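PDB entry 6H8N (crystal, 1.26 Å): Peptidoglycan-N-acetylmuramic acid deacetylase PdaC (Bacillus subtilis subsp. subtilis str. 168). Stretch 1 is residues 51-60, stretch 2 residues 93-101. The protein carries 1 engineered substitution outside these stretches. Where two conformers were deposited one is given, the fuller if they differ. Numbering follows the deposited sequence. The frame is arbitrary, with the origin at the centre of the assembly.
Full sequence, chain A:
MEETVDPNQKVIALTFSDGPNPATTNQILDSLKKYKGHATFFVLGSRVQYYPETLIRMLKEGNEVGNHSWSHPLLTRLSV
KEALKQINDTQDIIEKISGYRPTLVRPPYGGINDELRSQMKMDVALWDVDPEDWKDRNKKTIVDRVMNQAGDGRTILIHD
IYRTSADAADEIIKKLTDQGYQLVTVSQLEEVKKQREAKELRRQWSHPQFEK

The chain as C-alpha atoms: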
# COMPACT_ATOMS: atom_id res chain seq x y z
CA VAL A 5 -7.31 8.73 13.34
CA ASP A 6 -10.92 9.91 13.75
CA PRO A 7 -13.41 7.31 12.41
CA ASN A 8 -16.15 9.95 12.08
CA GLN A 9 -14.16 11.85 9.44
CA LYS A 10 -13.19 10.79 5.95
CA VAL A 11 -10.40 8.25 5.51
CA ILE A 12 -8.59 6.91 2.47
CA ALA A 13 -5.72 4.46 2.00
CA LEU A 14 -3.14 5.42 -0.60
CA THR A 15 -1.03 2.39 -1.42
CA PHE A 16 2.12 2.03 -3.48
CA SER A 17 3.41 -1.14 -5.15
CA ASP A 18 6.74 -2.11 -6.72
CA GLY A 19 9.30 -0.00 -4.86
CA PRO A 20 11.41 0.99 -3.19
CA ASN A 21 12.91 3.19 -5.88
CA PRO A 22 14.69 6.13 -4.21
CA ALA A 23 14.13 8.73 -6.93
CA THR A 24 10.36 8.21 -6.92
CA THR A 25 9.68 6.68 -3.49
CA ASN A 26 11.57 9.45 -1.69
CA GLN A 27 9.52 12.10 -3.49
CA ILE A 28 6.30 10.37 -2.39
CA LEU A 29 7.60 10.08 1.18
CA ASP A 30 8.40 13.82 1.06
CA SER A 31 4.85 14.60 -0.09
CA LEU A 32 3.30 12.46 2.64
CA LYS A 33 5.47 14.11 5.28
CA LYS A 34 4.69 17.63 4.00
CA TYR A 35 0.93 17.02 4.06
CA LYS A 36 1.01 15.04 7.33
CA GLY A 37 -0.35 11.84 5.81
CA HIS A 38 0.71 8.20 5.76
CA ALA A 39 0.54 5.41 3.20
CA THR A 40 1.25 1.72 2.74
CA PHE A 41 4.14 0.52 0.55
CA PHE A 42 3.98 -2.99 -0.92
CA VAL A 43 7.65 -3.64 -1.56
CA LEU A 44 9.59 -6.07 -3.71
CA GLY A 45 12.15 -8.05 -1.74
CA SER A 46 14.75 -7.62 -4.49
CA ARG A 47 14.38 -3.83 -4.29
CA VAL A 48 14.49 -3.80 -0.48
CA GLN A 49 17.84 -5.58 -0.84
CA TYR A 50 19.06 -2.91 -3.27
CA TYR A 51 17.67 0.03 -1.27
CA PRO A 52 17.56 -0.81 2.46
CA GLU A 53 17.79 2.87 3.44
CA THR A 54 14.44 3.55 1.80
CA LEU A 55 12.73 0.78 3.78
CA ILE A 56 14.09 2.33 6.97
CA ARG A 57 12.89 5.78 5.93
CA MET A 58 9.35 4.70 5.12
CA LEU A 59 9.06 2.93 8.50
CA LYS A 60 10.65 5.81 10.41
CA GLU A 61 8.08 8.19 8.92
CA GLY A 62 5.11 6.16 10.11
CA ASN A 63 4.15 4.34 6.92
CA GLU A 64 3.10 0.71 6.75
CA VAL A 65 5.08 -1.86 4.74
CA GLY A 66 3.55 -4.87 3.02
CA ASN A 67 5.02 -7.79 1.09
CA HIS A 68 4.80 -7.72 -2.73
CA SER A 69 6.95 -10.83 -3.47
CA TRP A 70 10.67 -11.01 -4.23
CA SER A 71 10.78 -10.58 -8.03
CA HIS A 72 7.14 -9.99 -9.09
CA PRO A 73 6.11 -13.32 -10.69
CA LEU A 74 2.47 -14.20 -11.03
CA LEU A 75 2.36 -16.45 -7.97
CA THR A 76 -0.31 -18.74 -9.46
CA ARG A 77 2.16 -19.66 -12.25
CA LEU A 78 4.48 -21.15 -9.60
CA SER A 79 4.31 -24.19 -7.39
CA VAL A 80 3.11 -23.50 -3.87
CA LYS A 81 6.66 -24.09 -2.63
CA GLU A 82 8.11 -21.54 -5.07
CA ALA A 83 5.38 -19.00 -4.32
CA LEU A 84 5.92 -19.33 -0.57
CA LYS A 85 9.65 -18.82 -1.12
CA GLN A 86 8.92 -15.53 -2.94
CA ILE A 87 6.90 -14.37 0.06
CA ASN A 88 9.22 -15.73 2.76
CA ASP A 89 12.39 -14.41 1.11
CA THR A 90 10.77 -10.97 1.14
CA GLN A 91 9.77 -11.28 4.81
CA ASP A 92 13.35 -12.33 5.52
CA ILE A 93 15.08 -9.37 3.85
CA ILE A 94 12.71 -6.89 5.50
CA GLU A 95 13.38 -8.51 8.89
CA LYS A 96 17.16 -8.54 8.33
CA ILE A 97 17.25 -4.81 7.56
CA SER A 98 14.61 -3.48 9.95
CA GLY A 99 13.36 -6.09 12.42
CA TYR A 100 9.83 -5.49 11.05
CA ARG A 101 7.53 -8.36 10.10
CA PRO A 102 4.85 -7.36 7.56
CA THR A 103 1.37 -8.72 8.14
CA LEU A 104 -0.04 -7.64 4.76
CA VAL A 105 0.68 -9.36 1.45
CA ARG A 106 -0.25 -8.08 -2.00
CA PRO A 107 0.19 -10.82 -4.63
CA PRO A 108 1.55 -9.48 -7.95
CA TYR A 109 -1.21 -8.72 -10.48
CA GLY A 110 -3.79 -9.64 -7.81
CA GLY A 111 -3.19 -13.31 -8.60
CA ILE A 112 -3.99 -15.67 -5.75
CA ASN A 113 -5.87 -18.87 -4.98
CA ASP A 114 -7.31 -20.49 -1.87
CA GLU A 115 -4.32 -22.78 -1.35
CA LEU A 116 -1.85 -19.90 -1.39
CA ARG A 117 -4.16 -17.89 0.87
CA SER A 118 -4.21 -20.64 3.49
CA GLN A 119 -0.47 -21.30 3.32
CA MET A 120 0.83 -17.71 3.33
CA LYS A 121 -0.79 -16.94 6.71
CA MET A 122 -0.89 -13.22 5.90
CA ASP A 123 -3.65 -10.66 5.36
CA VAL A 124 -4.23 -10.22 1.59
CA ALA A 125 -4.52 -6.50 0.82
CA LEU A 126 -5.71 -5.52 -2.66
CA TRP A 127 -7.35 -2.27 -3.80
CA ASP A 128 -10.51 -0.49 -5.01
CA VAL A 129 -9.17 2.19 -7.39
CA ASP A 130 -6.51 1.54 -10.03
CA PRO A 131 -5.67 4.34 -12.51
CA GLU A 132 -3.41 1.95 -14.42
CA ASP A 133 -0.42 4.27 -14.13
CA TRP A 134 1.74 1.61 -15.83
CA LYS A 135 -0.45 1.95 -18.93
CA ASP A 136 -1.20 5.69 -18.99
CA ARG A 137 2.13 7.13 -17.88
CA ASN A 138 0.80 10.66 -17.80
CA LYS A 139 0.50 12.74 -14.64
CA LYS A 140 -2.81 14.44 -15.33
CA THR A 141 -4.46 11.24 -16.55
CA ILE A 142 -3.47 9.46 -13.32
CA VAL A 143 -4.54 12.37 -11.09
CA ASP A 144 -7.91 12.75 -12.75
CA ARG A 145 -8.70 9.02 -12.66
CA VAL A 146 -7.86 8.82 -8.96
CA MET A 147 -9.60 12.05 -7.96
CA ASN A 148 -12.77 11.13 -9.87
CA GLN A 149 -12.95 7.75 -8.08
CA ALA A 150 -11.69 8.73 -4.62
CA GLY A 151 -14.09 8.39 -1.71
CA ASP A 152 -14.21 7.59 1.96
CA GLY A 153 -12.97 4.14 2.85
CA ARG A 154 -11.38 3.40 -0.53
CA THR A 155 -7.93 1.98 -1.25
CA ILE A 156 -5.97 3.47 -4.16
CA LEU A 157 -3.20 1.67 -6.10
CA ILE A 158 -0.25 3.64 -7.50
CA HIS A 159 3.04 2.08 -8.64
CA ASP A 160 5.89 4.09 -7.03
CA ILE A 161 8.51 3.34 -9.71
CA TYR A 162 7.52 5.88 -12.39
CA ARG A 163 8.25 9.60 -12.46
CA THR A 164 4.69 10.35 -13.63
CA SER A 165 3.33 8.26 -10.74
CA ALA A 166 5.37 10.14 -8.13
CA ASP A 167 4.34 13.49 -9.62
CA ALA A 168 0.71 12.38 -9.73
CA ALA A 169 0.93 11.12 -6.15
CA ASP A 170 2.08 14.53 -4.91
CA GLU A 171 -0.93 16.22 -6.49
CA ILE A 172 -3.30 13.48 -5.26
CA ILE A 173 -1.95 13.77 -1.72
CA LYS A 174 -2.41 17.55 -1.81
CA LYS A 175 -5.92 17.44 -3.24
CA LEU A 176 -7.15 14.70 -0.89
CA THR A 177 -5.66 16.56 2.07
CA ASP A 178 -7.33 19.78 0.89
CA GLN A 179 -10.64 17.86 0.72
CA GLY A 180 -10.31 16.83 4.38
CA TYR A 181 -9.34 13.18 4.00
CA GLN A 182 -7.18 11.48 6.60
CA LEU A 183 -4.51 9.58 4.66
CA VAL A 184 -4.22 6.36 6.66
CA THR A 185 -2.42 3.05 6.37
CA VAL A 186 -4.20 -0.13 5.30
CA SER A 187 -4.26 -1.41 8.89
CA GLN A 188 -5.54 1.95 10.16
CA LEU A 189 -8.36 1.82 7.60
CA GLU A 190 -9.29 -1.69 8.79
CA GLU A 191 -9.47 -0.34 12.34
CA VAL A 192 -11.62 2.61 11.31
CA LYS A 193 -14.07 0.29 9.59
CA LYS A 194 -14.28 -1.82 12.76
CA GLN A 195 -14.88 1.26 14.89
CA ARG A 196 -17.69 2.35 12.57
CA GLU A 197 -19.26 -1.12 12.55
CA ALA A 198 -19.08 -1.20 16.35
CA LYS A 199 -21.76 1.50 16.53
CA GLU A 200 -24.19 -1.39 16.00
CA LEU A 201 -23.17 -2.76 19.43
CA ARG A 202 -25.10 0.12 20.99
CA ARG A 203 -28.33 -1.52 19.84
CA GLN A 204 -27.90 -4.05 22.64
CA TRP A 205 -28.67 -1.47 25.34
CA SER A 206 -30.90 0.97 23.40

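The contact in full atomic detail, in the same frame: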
# COMPACT_ATOMS: atom_id res chain seq x y z
N TYR A 51 17.94 -1.30 -1.80
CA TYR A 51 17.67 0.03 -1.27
C TYR A 51 17.20 -0.04 0.18
O TYR A 51 16.11 0.46 0.53
CB TYR A 51 16.61 0.70 -2.14
CG TYR A 51 17.01 0.90 -3.59
CD1 TYR A 51 18.12 1.67 -3.91
CD2 TYR A 51 16.28 0.34 -4.62
CE1 TYR A 51 18.47 1.88 -5.24
CE2 TYR A 51 16.63 0.55 -5.94
CZ TYR A 51 17.72 1.33 -6.23
OH TYR A 51 18.09 1.57 -7.54
N PRO A 52 18.01 -0.62 1.07
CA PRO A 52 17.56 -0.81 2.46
C PRO A 52 17.28 0.50 3.17
O PRO A 52 16.39 0.57 4.04
CB PRO A 52 18.74 -1.55 3.10
CG PRO A 52 19.93 -1.22 2.22
CD PRO A 52 19.35 -1.16 0.84
N GLU A 53 18.02 1.57 2.82
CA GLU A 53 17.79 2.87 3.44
C GLU A 53 16.37 3.37 3.23
O GLU A 53 15.82 4.08 4.08
CB GLU A 53 18.77 3.90 2.85
CG GLU A 53 18.59 4.23 1.33
CD GLU A 53 19.20 3.19 0.35
OE1 GLU A 53 19.79 2.14 0.75
OE2 GLU A 53 19.09 3.46 -0.87
N THR A 54 15.77 3.05 2.09
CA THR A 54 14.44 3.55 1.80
C THR A 54 13.38 2.80 2.60
O THR A 54 12.39 3.40 3.02
CB THR A 54 14.21 3.47 0.30
OG1 THR A 54 15.31 4.09 -0.39
CG2 THR A 54 12.94 4.18 -0.09
N LEU A 55 13.60 1.51 2.86
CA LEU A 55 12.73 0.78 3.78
C LEU A 55 12.78 1.42 5.17
O LEU A 55 11.75 1.65 5.80
CB LEU A 55 13.17 -0.68 3.88
CG LEU A 55 12.49 -1.49 4.96
CD1 LEU A 55 11.00 -1.62 4.70
CD2 LEU A 55 13.12 -2.85 5.10
N ILE A 56 13.99 1.69 5.67
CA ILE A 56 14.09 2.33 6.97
C ILE A 56 13.36 3.66 6.99
O ILE A 56 12.63 3.97 7.94
CB ILE A 56 15.57 2.45 7.41
CG1 ILE A 56 16.23 1.08 7.59
CG2 ILE A 56 15.67 3.29 8.69
CD1 ILE A 56 15.59 0.22 8.64
N ARG A 57 13.54 4.48 5.95
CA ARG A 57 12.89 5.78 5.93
C ARG A 57 11.37 5.66 5.96
O ARG A 57 10.69 6.37 6.71
CB ARG A 57 13.34 6.60 4.72
CG ARG A 57 12.73 7.99 4.75
CD ARG A 57 13.17 8.93 3.62
NE ARG A 57 12.28 10.07 3.77
CZ ARG A 57 11.87 10.90 2.82
NH1 ARG A 57 12.33 10.79 1.58
NH2 ARG A 57 10.97 11.82 3.12
N MET A 58 10.80 4.77 5.15
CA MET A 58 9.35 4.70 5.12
C MET A 58 8.79 4.27 6.47
O MET A 58 7.76 4.80 6.91
CB MET A 58 8.84 3.83 3.97
CG MET A 58 9.26 2.42 3.98
SD MET A 58 8.69 1.52 2.48
CE MET A 58 9.36 2.40 1.10
N LEU A 59 9.49 3.35 7.16
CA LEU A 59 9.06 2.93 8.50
C LEU A 59 9.25 4.05 9.52
O LEU A 59 8.38 4.28 10.37
CB LEU A 59 9.85 1.70 8.94
CG LEU A 59 9.53 0.40 8.23
CD1 LEU A 59 10.60 -0.65 8.61
CD2 LEU A 59 8.16 -0.09 8.59
N LYS A 60 10.39 4.75 9.45
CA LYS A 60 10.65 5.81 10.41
C LYS A 60 9.60 6.90 10.32
O LYS A 60 9.26 7.51 11.33
CB LYS A 60 12.04 6.38 10.17
CG LYS A 60 12.47 7.38 11.21
CD LYS A 60 13.94 7.74 11.05
CE LYS A 60 14.39 8.65 12.18
NZ LYS A 60 15.87 8.89 12.14
N ILE A 93 14.22 -10.53 4.08
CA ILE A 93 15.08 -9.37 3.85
C ILE A 93 14.58 -8.17 4.65
O ILE A 93 15.37 -7.39 5.20
CB ILE A 93 15.27 -9.06 2.35
CG1 ILE A 93 16.38 -8.03 2.12
CG2 ILE A 93 13.98 -8.54 1.70
CD1 ILE A 93 17.78 -8.50 2.51
N ILE A 94 13.26 -8.00 4.72
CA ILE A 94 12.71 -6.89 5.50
C ILE A 94 13.09 -7.04 6.96
O ILE A 94 13.52 -6.08 7.61
CB ILE A 94 11.19 -6.80 5.29
CG1 ILE A 94 10.89 -6.41 3.84
CG2 ILE A 94 10.55 -5.82 6.29
CD1 ILE A 94 9.44 -6.59 3.46
N GLU A 95 13.00 -8.26 7.50
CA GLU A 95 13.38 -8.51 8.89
C GLU A 95 14.87 -8.25 9.12
O GLU A 95 15.25 -7.65 10.13
CB GLU A 95 13.03 -9.96 9.24
CG GLU A 95 13.72 -10.55 10.47
CD GLU A 95 13.27 -9.94 11.77
OE1 GLU A 95 13.86 -10.31 12.81
OE2 GLU A 95 12.33 -9.13 11.78
N LYS A 96 15.71 -8.68 8.19
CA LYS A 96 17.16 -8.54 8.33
C LYS A 96 17.59 -7.08 8.36
O LYS A 96 18.58 -6.74 9.02
CB LYS A 96 17.85 -9.26 7.17
CG LYS A 96 19.35 -9.33 7.21
CD LYS A 96 19.84 -10.33 6.17
CE LYS A 96 20.55 -9.64 5.02
NZ LYS A 96 21.86 -9.10 5.45
N ILE A 97 16.90 -6.22 7.63
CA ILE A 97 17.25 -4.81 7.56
C ILE A 97 16.65 -4.01 8.71
O ILE A 97 17.26 -3.06 9.20
CB ILE A 97 16.82 -4.24 6.20
CG1 ILE A 97 17.66 -4.86 5.09
CG2 ILE A 97 16.89 -2.71 6.19
CD1 ILE A 97 17.06 -4.68 3.73
N SER A 98 15.43 -4.36 9.12
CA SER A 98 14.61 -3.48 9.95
C SER A 98 14.04 -4.12 11.19
O SER A 98 13.52 -3.39 12.05
CB SER A 98 13.44 -2.93 9.11
OG SER A 98 12.46 -3.92 8.87
N GLY A 99 14.04 -5.45 11.31
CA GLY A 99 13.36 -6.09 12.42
C GLY A 99 11.85 -6.04 12.36
O GLY A 99 11.19 -6.41 13.33
N TYR A 100 11.28 -5.57 11.24
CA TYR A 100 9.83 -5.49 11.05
C TYR A 100 9.34 -6.72 10.31
O TYR A 100 10.00 -7.19 9.37
CB TYR A 100 9.56 -4.23 10.24
CG TYR A 100 8.13 -3.83 9.89
CD1 TYR A 100 7.47 -2.85 10.64
CD2 TYR A 100 7.52 -4.27 8.72
CE1 TYR A 100 6.20 -2.39 10.28
CE2 TYR A 100 6.22 -3.87 8.38
CZ TYR A 100 5.59 -2.88 9.14
OH TYR A 100 4.32 -2.38 8.78
N ARG A 101 8.20 -7.23 10.74
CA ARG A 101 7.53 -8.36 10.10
C ARG A 101 6.21 -7.89 9.48
O ARG A 101 5.23 -7.69 10.20
CB ARG A 101 7.26 -9.47 11.12
CG ARG A 101 6.55 -10.66 10.48
CD ARG A 101 6.49 -11.89 11.39
NE ARG A 101 5.69 -11.66 12.59
CZ ARG A 101 5.34 -12.61 13.45
NH1 ARG A 101 4.61 -12.29 14.51
NH2 ARG A 101 5.70 -13.87 13.25

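Helix 52-60 crosses the end of helix 93-98 at 76°, with the axes 10.0 Å apart at closest approach, and the contact is apolar: no hydrogen bond spans it, and 361 Å² is buried in all. Pro 52, Leu 55, Ile 56 and Leu 59, on one helix face, supply the first helix's side. Ile 97 gives up the most surface and meets three of them. Its m,t rotamer (chi1 -68°, chi2 163°) extends CD1 to Pro 52 CB at 3.6 Å, while its CG2 lies 3.9 Å from Leu 55 CD2 and 4.0 Å from Ile 56 CD1. Pro 52 fits the first turn of its helix, where a backbone N-H is not needed for an i-4 bond, and its compact ring offers a rigid apolar surface. Leu 55, buried and t,p, points toward the partner and lodges CD2 among Ile 97, Ile 94 (4.1 Å to its CG2) and Ser 98. The CA-to-CB bond of Ile 56 points sideways, but chi1 and chi2, both m, bring CD1 back to 3.7 Å from Ile 97 O and 3.8 Å from Ser 98 CB. Ser 98 is small enough for close approach, with its CB 3.7 Å from Leu 59 CD1. Its p rotamer directs OG back to its own stretch, where it donates to Ile 94 O (2.7 Å) and accepts from Tyr 100 N (3.1 Å), so the hydroxyl is satisfied beside apolar neighbours. Gly 99 then leaves the helix with positive phi (71°), which favours glycine. Beyond it Tyr 100, chi1 t, presents a ring face to Leu 59, whose m,t rotamer places CD2 3.6 Å from the ring centroid, 20° off the normal, in a CH-pi contact; Tyr 100 OH is hydrogen-bonded elsewhere in the structure.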